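Local coordinates for putative capsid protein of prophage (Escherichia coli CFT073, PDB 3BQW) that probably assembles with many copies of itself into the capsid shell that encloses phage DNA, although its function has not been established, at residues P107-L110 with T114-R117; P166-I171 with A197-C202; R231-E234 with E238-C241; G85-K90 with N130-R135. All blocks are in the same frame, centred on the assembly; numbering follows the deposited sequence.

Contact 1 of 4, residues P107-L110 with T114-R117; sequences PAQL and TYRR
Q109 lays its CB over the ring of Y115 almost at the centre, 3.3 Å from the ring centroid to CB and only 3° off the normal, a textbook CH-pi contact. The amide of Q109 lies nearly parallel to the same ring, stacked over it toward the hydroxyl. Y115 reaches this place because its CG stands trans to the backbone N (chi1 -177°), which carries the ring off the helix and against the 3-10 segment 107-110. L110 meets the ring differently: its CD2 comes in at the edge, near the ring plane, 3.5 Å from Y115 CE2. Ring face and ring edge are thus both used, and this is where packing is tight. The other part, at R116, is smaller and polar. There a single bond does the work, from R116 NH1 to L110 O at 3.1 Å and 161°, in the carbonyl plane and close to the guanidinium plane. The bend at chi3 of R116 brings NH1 back to that carbonyl, while CD of R116 passes 3.2 Å from L110 O; the guanidinium makes a further, weak bond to P95 O. None of the four touching residues is buried, so the contact lies at the surface. It packs the incoming loop against the first turn of helix 113-146, where D112 bonds T114 N and R117 forms a salt bridge with E327 of strand 327-338.

Contact 2 of 4, residues P166-I171 with A197-C202; sequences PEKNII and ADQAGC
Where a 3-10 turn runs into strand 170-172 of the seven-stranded mixed sheet, K168 and I171 receive Q199 from the type I turn D198-G201 near the C-terminal end of helix 190-198. In a capsid protein of this family the sheet probably belongs to the A domain of the HK97 fold. The Q199 chain curls at chi2 (-51°) and crosses K168 obliquely, so that OE1 lies beside the lysine methylenes, 3.3 Å from K168 CD. The K168 ammonium bonds this oxygen only weakly, with 3.4 Å between K168 NZ and Q199 OE1. K168 CG sits between the backbone N and carbonyl carbon (chi1 75°), which sends the lysine chain toward the turn. The separation of 2.4 Å between K168 NZ and Q199 O is too short to be trusted, and the exact position of the ammonium is doubtful. On the apolar side, I171 CD1 meets Q199 CG at 3.8 Å, the two chains crossing at about a right angle. Q199 CG also lies 3.4 Å from K168 O. V346 of strand 346-349 touches I171, Q199 and A200, while N169 and I171 share backbone bonds with T347. One glutamine thus serves both sides. An ammonium beside its amide and backbone oxygens suggests charge-dipole attraction, next to a small apolar contact at I171.

Contact 3 of 4, residues R231-E234 with E238-C241; sequences RGSE and ELAC
E238 drives its carboxylate into the backbone of the loop 231-234. Its CG stands trans to the backbone N (chi1 -160°) and the rest of the chain is extended, so the acid spans the gap to the loop. OE2 takes a weak bond from the S233 amide, with 2.7 Å between S233 N and E238 OE2 but an angle of only 127°. G232 N lies nearer still, 2.6 Å from E238 OE2, at too poor an angle for a bond. A second bond, from E234 N to E238 OE1 at 3.2 Å, is less certain because E234 N is crowded in the model. The firmer partner of OE1 lies elsewhere, at the Y253 hydroxyl on strand 248-254. R231 lays its CB 3.0 Å from E238 OE2, while its guanidinium stands almost perpendicular to the carboxylate and brings opposite charge near without a salt bridge. The acid is buried and belongs to the short helix 236-241, which packs between helix 30-35 and strand 248-254; the loop folds back against it just before it begins, and S235 OG bonds E238 N. L239 comes next, its CD1 approaching S233 CB to 3.4 Å, closer than carbons usually come.

Contact 4 of 4, residues G85-K90 with N130-R135; sequences GYMKPK and NAIKAR
M87 lies across R135 obliquely, its thioether spread over the aliphatic part of the arginine. The helix that carries R135, 113-146, is the longest of the chain and is consistent with the spine helix of the HK97 capsid fold; M87 belongs to the extended stretch running beside it toward strand 90-92. The methionine points from its backbone toward the helix, and its SD meets R135 CG at 3.8 Å. A bend at chi3 (76°) swings the methyl over the same side chain, where CE of M87 touches CB of R135 at 3.8 Å. R135 is itself folded, so its guanidinium turns back and offers an edge, near its plane, to that methyl. I132 flanks the sulfur from the helix side: its CG1 comes to 4.1 Å from M87 SD, and its CA to 4.0 Å from the same sulfur. No hydrogen bond crosses between the two segments, and the joint is van der Waals packing around one thioether. Polar ties run instead to strand 327-338, where M87 shares backbone bonds with S333 and P89 with T331, and where S333 also touches I132. On the A131 side, M87 CE stops 4.1 Å from A131 O, a carbonyl that already accepts the helix bond from R135 N at 3.1 Å.

Overall arrangement
Helix 113-146 joins two of the four sites: contact 1 sits at its start and contact 4 further along it, centres 28 Å apart, and in sequence contact 1 is nested within the loop that contact 4 closes. Contact 2 and then contact 3 follow in series. Both lie by the seven-stranded mixed sheet, through strands 170-172 and 248-254, with centres 26 Å apart. Contacts 1 and 2 are the most distant pair, 55 Å between centres on opposite sides of the chain's centre. No two contacts touch. The four therefore sample separate parts of a spread-out subunit, the long helix and the sheet region, consistent with the HK97-like fold probable for this family.

Contact 1 of 4, residues P107-L110 with T114-R117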
loop_
_atom_site.group_PDB
_atom_site.type_symbol
_atom_site.label_atom_id
_atom_site.label_comp_id
_atom_site.label_asym_id
_atom_site.label_seq_id
_atom_site.Cartn_x
_atom_site.Cartn_y
_atom_site.Cartn_z
ATOM N N PRO A 107 -12.741 18.676 -27.299
ATOM C CA PRO A 107 -13.831 19.403 -26.607
ATOM C C PRO A 107 -15.268 18.924 -26.904
ATOM O O PRO A 107 -16.128 18.966 -26.013
ATOM C CB PRO A 107 -13.671 20.844 -27.111
ATOM C CG PRO A 107 -12.298 20.919 -27.687
ATOM C CD PRO A 107 -11.979 19.560 -28.199
ATOM N N ALA A 108 -15.505 18.477 -28.140
ATOM C CA ALA A 108 -16.858 18.232 -28.666
ATOM C C ALA A 108 -17.708 17.203 -27.899
ATOM O O ALA A 108 -18.934 17.344 -27.823
ATOM C CB ALA A 108 -16.782 17.842 -30.145
ATOM N N GLN A 109 -17.080 16.172 -27.335
ATOM C CA GLN A 109 -17.859 15.121 -26.667
ATOM C C GLN A 109 -18.554 15.639 -25.410
ATOM O O GLN A 109 -19.621 15.150 -25.041
ATOM C CB GLN A 109 -17.008 13.900 -26.291
ATOM C CG GLN A 109 -16.159 13.297 -27.411
ATOM C CD GLN A 109 -14.672 13.350 -27.106
ATOM O OE1 GLN A 109 -14.195 14.274 -26.451
ATOM N NE2 GLN A 109 -13.933 12.342 -27.564
ATOM N N LEU A 110 -17.956 16.637 -24.764
ATOM C CA LEU A 110 -18.412 17.068 -23.446
ATOM C C LEU A 110 -19.810 17.687 -23.431
ATOM O O LEU A 110 -20.304 18.052 -22.373
ATOM C CB LEU A 110 -17.388 18.017 -22.806
ATOM C CG LEU A 110 -16.018 17.398 -22.479
ATOM C CD1 LEU A 110 -14.988 18.496 -22.165
ATOM C CD2 LEU A 110 -16.112 16.381 -21.328
ATOM N N THR A 114 -24.230 11.362 -21.974
ATOM C CA THR A 114 -23.718 10.003 -21.803
ATOM C C THR A 114 -22.219 10.038 -21.631
ATOM O O THR A 114 -21.679 9.354 -20.772
ATOM C CB THR A 114 -24.049 9.116 -23.028
ATOM O OG1 THR A 114 -25.449 8.830 -23.033
ATOM C CG2 THR A 114 -23.269 7.805 -23.009
ATOM N N TYR A 115 -21.563 10.838 -22.469
ATOM C CA TYR A 115 -20.117 11.009 -22.418
ATOM C C TYR A 115 -19.699 11.567 -21.062
ATOM O O TYR A 115 -18.711 11.119 -20.488
ATOM C CB TYR A 115 -19.630 11.950 -23.524
ATOM C CG TYR A 115 -18.129 12.082 -23.529
ATOM C CD1 TYR A 115 -17.336 11.109 -24.136
ATOM C CD2 TYR A 115 -17.495 13.159 -22.902
ATOM C CE1 TYR A 115 -15.948 11.211 -24.128
ATOM C CE2 TYR A 115 -16.118 13.266 -22.889
ATOM C CZ TYR A 115 -15.344 12.287 -23.497
ATOM O OH TYR A 115 -13.965 12.391 -23.504
ATOM N N ARG A 116 -20.481 12.527 -20.575
ATOM C CA ARG A 116 -20.238 13.174 -19.306
ATOM C C ARG A 116 -20.471 12.240 -18.122
ATOM O O ARG A 116 -19.725 12.285 -17.169
ATOM C CB ARG A 116 -21.122 14.401 -19.156
ATOM C CG ARG A 116 -20.890 15.479 -20.206
ATOM C CD ARG A 116 -21.970 16.519 -20.084
ATOM N NE ARG A 116 -21.912 17.128 -18.762
ATOM C CZ ARG A 116 -21.051 18.079 -18.420
ATOM N NH1 ARG A 116 -20.179 18.546 -19.318
ATOM N NH2 ARG A 116 -21.052 18.562 -17.174
ATOM N N ARG A 117 -21.516 11.417 -18.173
ATOM C CA ARG A 117 -21.734 10.429 -17.115
ATOM C C ARG A 117 -20.542 9.477 -17.086
ATOM O O ARG A 117 -20.019 9.182 -16.016
ATOM C CB ARG A 117 -23.057 9.662 -17.283
ATOM C CG ARG A 117 -24.270 10.334 -16.608
ATOM C CD ARG A 117 -25.599 9.579 -16.871
ATOM N NE ARG A 117 -25.553 8.194 -16.373
ATOM C CZ ARG A 117 -25.302 7.110 -17.111
ATOM N NH1 ARG A 117 -25.128 7.194 -18.425
ATOM N NH2 ARG A 117 -25.276 5.913 -16.534
#

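Contact 2 of 4, residues P166-I171 with A197-C202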
loop_
_atom_site.group_PDB
_atom_site.type_symbol
_atom_site.label_atom_id
_atom_site.label_comp_id
_atom_site.label_asym_id
_atom_site.label_seq_id
_atom_site.Cartn_x
_atom_site.Cartn_y
_atom_site.Cartn_z
ATOM N N PRO A 166 10.539 -9.865 14.889
ATOM C CA PRO A 166 11.386 -9.805 16.085
ATOM C C PRO A 166 11.576 -8.370 16.593
ATOM O O PRO A 166 11.666 -7.446 15.798
ATOM C CB PRO A 166 12.712 -10.430 15.610
ATOM C CG PRO A 166 12.300 -11.320 14.487
ATOM C CD PRO A 166 11.226 -10.548 13.781
ATOM N N GLU A 167 11.592 -8.210 17.910
ATOM C CA GLU A 167 11.776 -6.918 18.562
ATOM C C GLU A 167 13.075 -6.214 18.203
ATOM O O GLU A 167 13.103 -4.999 18.069
ATOM C CB GLU A 167 11.702 -7.072 20.092
ATOM C CG GLU A 167 10.313 -7.407 20.601
ATOM C CD GLU A 167 10.164 -7.276 22.133
ATOM O OE1 GLU A 167 11.165 -7.439 22.888
ATOM O OE2 GLU A 167 9.010 -6.999 22.564
ATOM N N LYS A 168 14.150 -6.982 18.074
ATOM C CA LYS A 168 15.445 -6.447 17.656
ATOM C C LYS A 168 15.399 -5.815 16.246
ATOM O O LYS A 168 16.327 -5.103 15.855
ATOM C CB LYS A 168 16.486 -7.562 17.650
ATOM C CG LYS A 168 16.327 -8.537 16.434
ATOM C CD LYS A 168 17.224 -9.778 16.561
ATOM C CE LYS A 168 17.095 -10.654 15.350
ATOM N NZ LYS A 168 17.534 -9.921 14.124
ATOM N N ASN A 169 14.353 -6.124 15.476
ATOM C CA ASN A 169 14.202 -5.573 14.107
ATOM C C ASN A 169 13.618 -4.162 14.075
ATOM O O ASN A 169 13.598 -3.528 13.033
ATOM C CB ASN A 169 13.339 -6.491 13.240
ATOM C CG ASN A 169 14.079 -7.710 12.777
ATOM O OD1 ASN A 169 14.006 -8.079 11.596
ATOM N ND2 ASN A 169 14.810 -8.341 13.682
ATOM N N ILE A 170 13.118 -3.695 15.215
ATOM C CA ILE A 170 12.546 -2.371 15.329
ATOM C C ILE A 170 13.465 -1.629 16.271
ATOM O O ILE A 170 13.523 -1.938 17.451
ATOM C CB ILE A 170 11.100 -2.389 15.889
ATOM C CG1 ILE A 170 10.154 -3.140 14.969
ATOM C CG2 ILE A 170 10.538 -0.964 16.070
ATOM C CD1 ILE A 170 8.777 -3.421 15.644
ATOM N N ILE A 171 14.190 -0.658 15.732
ATOM C CA ILE A 171 15.302 -0.041 16.433
ATOM C C ILE A 171 14.999 1.437 16.634
ATOM O O ILE A 171 14.442 2.085 15.765
ATOM C CB ILE A 171 16.608 -0.188 15.609
ATOM C CG1 ILE A 171 16.978 -1.679 15.420
ATOM C CG2 ILE A 171 17.744 0.620 16.232
ATOM C CD1 ILE A 171 18.245 -1.937 14.530
ATOM N N ALA A 197 21.361 -3.102 9.756
ATOM C CA ALA A 197 21.164 -4.162 8.781
ATOM C C ALA A 197 21.529 -5.551 9.316
ATOM O O ALA A 197 20.946 -6.518 8.876
ATOM C CB ALA A 197 21.956 -3.847 7.465
ATOM N N ASP A 198 22.453 -5.646 10.279
ATOM C CA ASP A 198 22.750 -6.926 10.957
ATOM C C ASP A 198 21.495 -7.616 11.457
ATOM O O ASP A 198 21.401 -8.840 11.404
ATOM C CB ASP A 198 23.636 -6.728 12.184
ATOM C CG ASP A 198 25.058 -6.383 11.837
ATOM O OD1 ASP A 198 25.452 -6.495 10.652
ATOM O OD2 ASP A 198 25.770 -5.975 12.775
ATOM N N GLN A 199 20.537 -6.836 11.950
ATOM C CA GLN A 199 19.320 -7.413 12.505
ATOM C C GLN A 199 18.438 -8.161 11.484
ATOM O O GLN A 199 17.685 -9.044 11.873
ATOM C CB GLN A 199 18.518 -6.356 13.271
ATOM C CG GLN A 199 19.304 -5.632 14.352
ATOM C CD GLN A 199 20.034 -6.572 15.330
ATOM O OE1 GLN A 199 19.534 -7.628 15.692
ATOM N NE2 GLN A 199 21.221 -6.186 15.728
ATOM N N ALA A 200 18.557 -7.860 10.190
ATOM C CA ALA A 200 17.759 -8.561 9.157
ATOM C C ALA A 200 18.142 -10.057 9.013
ATOM O O ALA A 200 17.355 -10.877 8.527
ATOM C CB ALA A 200 17.894 -7.841 7.816
ATOM N N GLY A 201 19.359 -10.393 9.431
ATOM C CA GLY A 201 19.904 -11.748 9.302
ATOM C C GLY A 201 20.317 -12.111 7.875
ATOM O O GLY A 201 20.747 -13.244 7.615
ATOM N N CYS A 202 20.159 -11.156 6.955
ATOM C CA CYS A 202 20.367 -11.360 5.516
ATOM C C CYS A 202 20.723 -10.005 4.898
ATOM O O CYS A 202 20.583 -8.979 5.561
ATOM C CB CYS A 202 19.106 -11.948 4.852
ATOM S SG CYS A 202 17.765 -10.784 4.497
#

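Contact 3 of 4, residues R231-E234 with E238-C241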
loop_
_atom_site.group_PDB
_atom_site.type_symbol
_atom_site.label_atom_id
_atom_site.label_comp_id
_atom_site.label_asym_id
_atom_site.label_seq_id
_atom_site.Cartn_x
_atom_site.Cartn_y
_atom_site.Cartn_z
ATOM N N ARG A 231 22.711 6.123 -11.385
ATOM C CA ARG A 231 21.721 5.042 -11.451
ATOM C C ARG A 231 21.181 4.890 -12.868
ATOM O O ARG A 231 21.359 5.787 -13.693
ATOM C CB ARG A 231 20.569 5.284 -10.467
ATOM C CG ARG A 231 20.475 6.693 -9.906
ATOM C CD ARG A 231 20.190 7.748 -10.983
ATOM N NE ARG A 231 18.853 8.278 -10.795
ATOM C CZ ARG A 231 18.496 9.072 -9.785
ATOM N NH1 ARG A 231 17.237 9.476 -9.705
ATOM N NH2 ARG A 231 19.382 9.462 -8.864
ATOM N N GLY A 232 20.541 3.759 -13.155
ATOM C CA GLY A 232 19.854 3.596 -14.439
ATOM C C GLY A 232 19.069 2.305 -14.605
ATOM O O GLY A 232 19.542 1.371 -15.267
ATOM N N SER A 233 17.861 2.259 -14.030
ATOM C CA SER A 233 16.980 1.071 -14.073
ATOM C C SER A 233 17.723 -0.251 -13.804
ATOM O O SER A 233 17.283 -1.340 -14.222
ATOM C CB SER A 233 16.261 1.026 -15.417
ATOM O OG SER A 233 15.539 2.229 -15.605
ATOM N N GLU A 234 18.822 -0.130 -13.055
ATOM C CA GLU A 234 19.827 -1.176 -12.924
ATOM C C GLU A 234 19.416 -2.196 -11.847
ATOM O O GLU A 234 20.057 -3.246 -11.712
ATOM C CB GLU A 234 21.174 -0.525 -12.569
ATOM C CG GLU A 234 22.422 -1.306 -12.993
ATOM C CD GLU A 234 23.181 -0.660 -14.163
ATOM O OE1 GLU A 234 22.554 -0.359 -15.207
ATOM O OE2 GLU A 234 24.412 -0.462 -14.034
ATOM N N GLU A 238 15.155 0.408 -8.219
ATOM C CA GLU A 238 15.135 1.549 -9.132
ATOM C C GLU A 238 13.966 1.517 -10.118
ATOM O O GLU A 238 13.282 2.517 -10.339
ATOM C CB GLU A 238 16.463 1.579 -9.877
ATOM C CG GLU A 238 16.767 2.882 -10.446
ATOM C CD GLU A 238 18.141 2.944 -11.067
ATOM O OE1 GLU A 238 19.035 2.090 -10.788
ATOM O OE2 GLU A 238 18.301 3.885 -11.870
ATOM N N LEU A 239 13.757 0.368 -10.730
ATOM C CA LEU A 239 12.573 0.134 -11.552
ATOM C C LEU A 239 11.248 0.450 -10.832
ATOM O O LEU A 239 10.341 1.066 -11.405
ATOM C CB LEU A 239 12.544 -1.330 -11.990
ATOM C CG LEU A 239 12.822 -1.712 -13.440
ATOM C CD1 LEU A 239 14.163 -1.193 -13.975
ATOM C CD2 LEU A 239 12.733 -3.250 -13.494
ATOM N N ALA A 240 11.121 0.001 -9.590
ATOM C CA ALA A 240 9.913 0.274 -8.812
ATOM C C ALA A 240 9.584 1.768 -8.636
ATOM O O ALA A 240 8.418 2.104 -8.467
ATOM C CB ALA A 240 9.992 -0.402 -7.457
ATOM N N CYS A 241 10.580 2.652 -8.674
ATOM C CA CYS A 241 10.360 4.092 -8.463
ATOM C C CYS A 241 9.953 4.898 -9.695
ATOM O O CYS A 241 9.418 6.005 -9.564
ATOM C CB CYS A 241 11.628 4.741 -7.913
ATOM S SG CYS A 241 12.130 4.201 -6.277
#

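Contact 4 of 4, residues G85-K90 with N130-R135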
loop_
_atom_site.group_PDB
_atom_site.type_symbol
_atom_site.label_atom_id
_atom_site.label_comp_id
_atom_site.label_asym_id
_atom_site.label_seq_id
_atom_site.Cartn_x
_atom_site.Cartn_y
_atom_site.Cartn_z
ATOM N N GLY A 85 -10.308 -6.895 5.717
ATOM C CA GLY A 85 -11.153 -5.721 5.830
ATOM C C GLY A 85 -11.875 -5.515 4.506
ATOM O O GLY A 85 -11.246 -5.272 3.487
ATOM N N TYR A 86 -13.195 -5.636 4.523
ATOM C CA TYR A 86 -13.993 -5.473 3.327
ATOM C C TYR A 86 -14.236 -4.002 3.062
ATOM O O TYR A 86 -14.652 -3.256 3.955
ATOM C CB TYR A 86 -15.322 -6.203 3.458
ATOM C CG TYR A 86 -15.985 -6.475 2.144
ATOM C CD1 TYR A 86 -15.696 -7.633 1.441
ATOM C CD2 TYR A 86 -16.937 -5.587 1.614
ATOM C CE1 TYR A 86 -16.308 -7.903 0.252
ATOM C CE2 TYR A 86 -17.558 -5.849 0.408
ATOM C CZ TYR A 86 -17.244 -7.015 -0.270
ATOM O OH TYR A 86 -17.843 -7.342 -1.469
ATOM N N MET A 87 -13.965 -3.599 1.824
ATOM C CA MET A 87 -14.106 -2.226 1.388
ATOM C C MET A 87 -15.126 -2.128 0.248
ATOM O O MET A 87 -15.206 -3.010 -0.641
ATOM C CB MET A 87 -12.743 -1.696 0.909
ATOM C CG MET A 87 -11.580 -1.776 1.888
ATOM S SD MET A 87 -10.047 -1.026 1.192
ATOM C CE MET A 87 -10.568 0.634 1.413
ATOM N N LYS A 88 -15.899 -1.044 0.271
ATOM C CA LYS A 88 -16.830 -0.732 -0.810
ATOM C C LYS A 88 -17.163 0.764 -0.903
ATOM O O LYS A 88 -18.318 1.157 -0.838
ATOM C CB LYS A 88 -18.092 -1.595 -0.730
ATOM C CG LYS A 88 -18.844 -1.566 0.582
ATOM C CD LYS A 88 -20.056 -2.473 0.435
ATOM C CE LYS A 88 -20.916 -2.525 1.685
ATOM N NZ LYS A 88 -21.400 -1.184 2.092
ATOM N N PRO A 89 -16.134 1.600 -1.118
ATOM C CA PRO A 89 -16.372 3.016 -1.254
ATOM C C PRO A 89 -17.247 3.296 -2.463
ATOM O O PRO A 89 -17.123 2.622 -3.509
ATOM C CB PRO A 89 -14.967 3.584 -1.460
ATOM C CG PRO A 89 -14.167 2.481 -1.980
ATOM C CD PRO A 89 -14.708 1.277 -1.283
ATOM N N LYS A 90 -18.161 4.246 -2.292
ATOM C CA LYS A 90 -19.015 4.687 -3.380
ATOM C C LYS A 90 -19.020 6.198 -3.468
ATOM O O LYS A 90 -18.666 6.887 -2.516
ATOM C CB LYS A 90 -20.451 4.152 -3.228
ATOM C CG LYS A 90 -21.248 4.755 -2.094
ATOM C CD LYS A 90 -22.670 4.274 -2.144
ATOM C CE LYS A 90 -23.449 4.756 -0.929
ATOM N NZ LYS A 90 -24.870 4.293 -0.996
ATOM N N ASN A 130 -7.755 4.117 -6.111
ATOM C CA ASN A 130 -6.712 4.815 -5.410
ATOM C C ASN A 130 -6.890 4.635 -3.914
ATOM O O ASN A 130 -5.915 4.525 -3.203
ATOM C CB ASN A 130 -6.718 6.336 -5.696
ATOM C CG ASN A 130 -6.182 6.716 -7.078
ATOM O OD1 ASN A 130 -6.362 7.861 -7.497
ATOM N ND2 ASN A 130 -5.536 5.791 -7.785
ATOM N N ALA A 131 -8.131 4.692 -3.437
ATOM C CA ALA A 131 -8.409 4.587 -2.018
ATOM C C ALA A 131 -8.168 3.166 -1.493
ATOM O O ALA A 131 -7.727 2.988 -0.353
ATOM C CB ALA A 131 -9.825 5.014 -1.729
ATOM N N ILE A 132 -8.517 2.165 -2.303
ATOM C CA ILE A 132 -8.284 0.779 -1.956
ATOM C C ILE A 132 -6.780 0.520 -1.921
ATOM O O ILE A 132 -6.308 -0.157 -1.019
ATOM C CB ILE A 132 -9.013 -0.204 -2.929
ATOM C CG1 ILE A 132 -10.548 -0.090 -2.768
ATOM C CG2 ILE A 132 -8.604 -1.669 -2.679
ATOM C CD1 ILE A 132 -11.360 -0.426 -4.084
ATOM N N LYS A 133 -6.034 1.050 -2.901
ATOM C CA LYS A 133 -4.587 0.841 -2.960
ATOM C C LYS A 133 -3.845 1.568 -1.819
ATOM O O LYS A 133 -2.808 1.098 -1.364
ATOM C CB LYS A 133 -4.012 1.250 -4.313
ATOM C CG LYS A 133 -4.350 0.275 -5.410
ATOM C CD LYS A 133 -3.570 0.461 -6.638
ATOM C CE LYS A 133 -3.956 -0.598 -7.711
ATOM N NZ LYS A 133 -3.429 -0.197 -9.058
ATOM N N ALA A 134 -4.394 2.701 -1.399
ATOM C CA ALA A 134 -3.923 3.477 -0.273
ATOM C C ALA A 134 -4.095 2.731 1.045
ATOM O O ALA A 134 -3.181 2.699 1.855
ATOM C CB ALA A 134 -4.657 4.816 -0.223
ATOM N N ARG A 135 -5.256 2.115 1.257
ATOM C CA ARG A 135 -5.449 1.244 2.422
ATOM C C ARG A 135 -4.472 0.084 2.409
ATOM O O ARG A 135 -3.899 -0.251 3.428
ATOM C CB ARG A 135 -6.893 0.731 2.503
ATOM C CG ARG A 135 -7.123 -0.418 3.544
ATOM C CD ARG A 135 -7.413 0.127 4.885
ATOM N NE ARG A 135 -8.567 0.995 4.761
ATOM C CZ ARG A 135 -8.922 1.946 5.616
ATOM N NH1 ARG A 135 -8.218 2.174 6.742
ATOM N NH2 ARG A 135 -10.016 2.672 5.331
#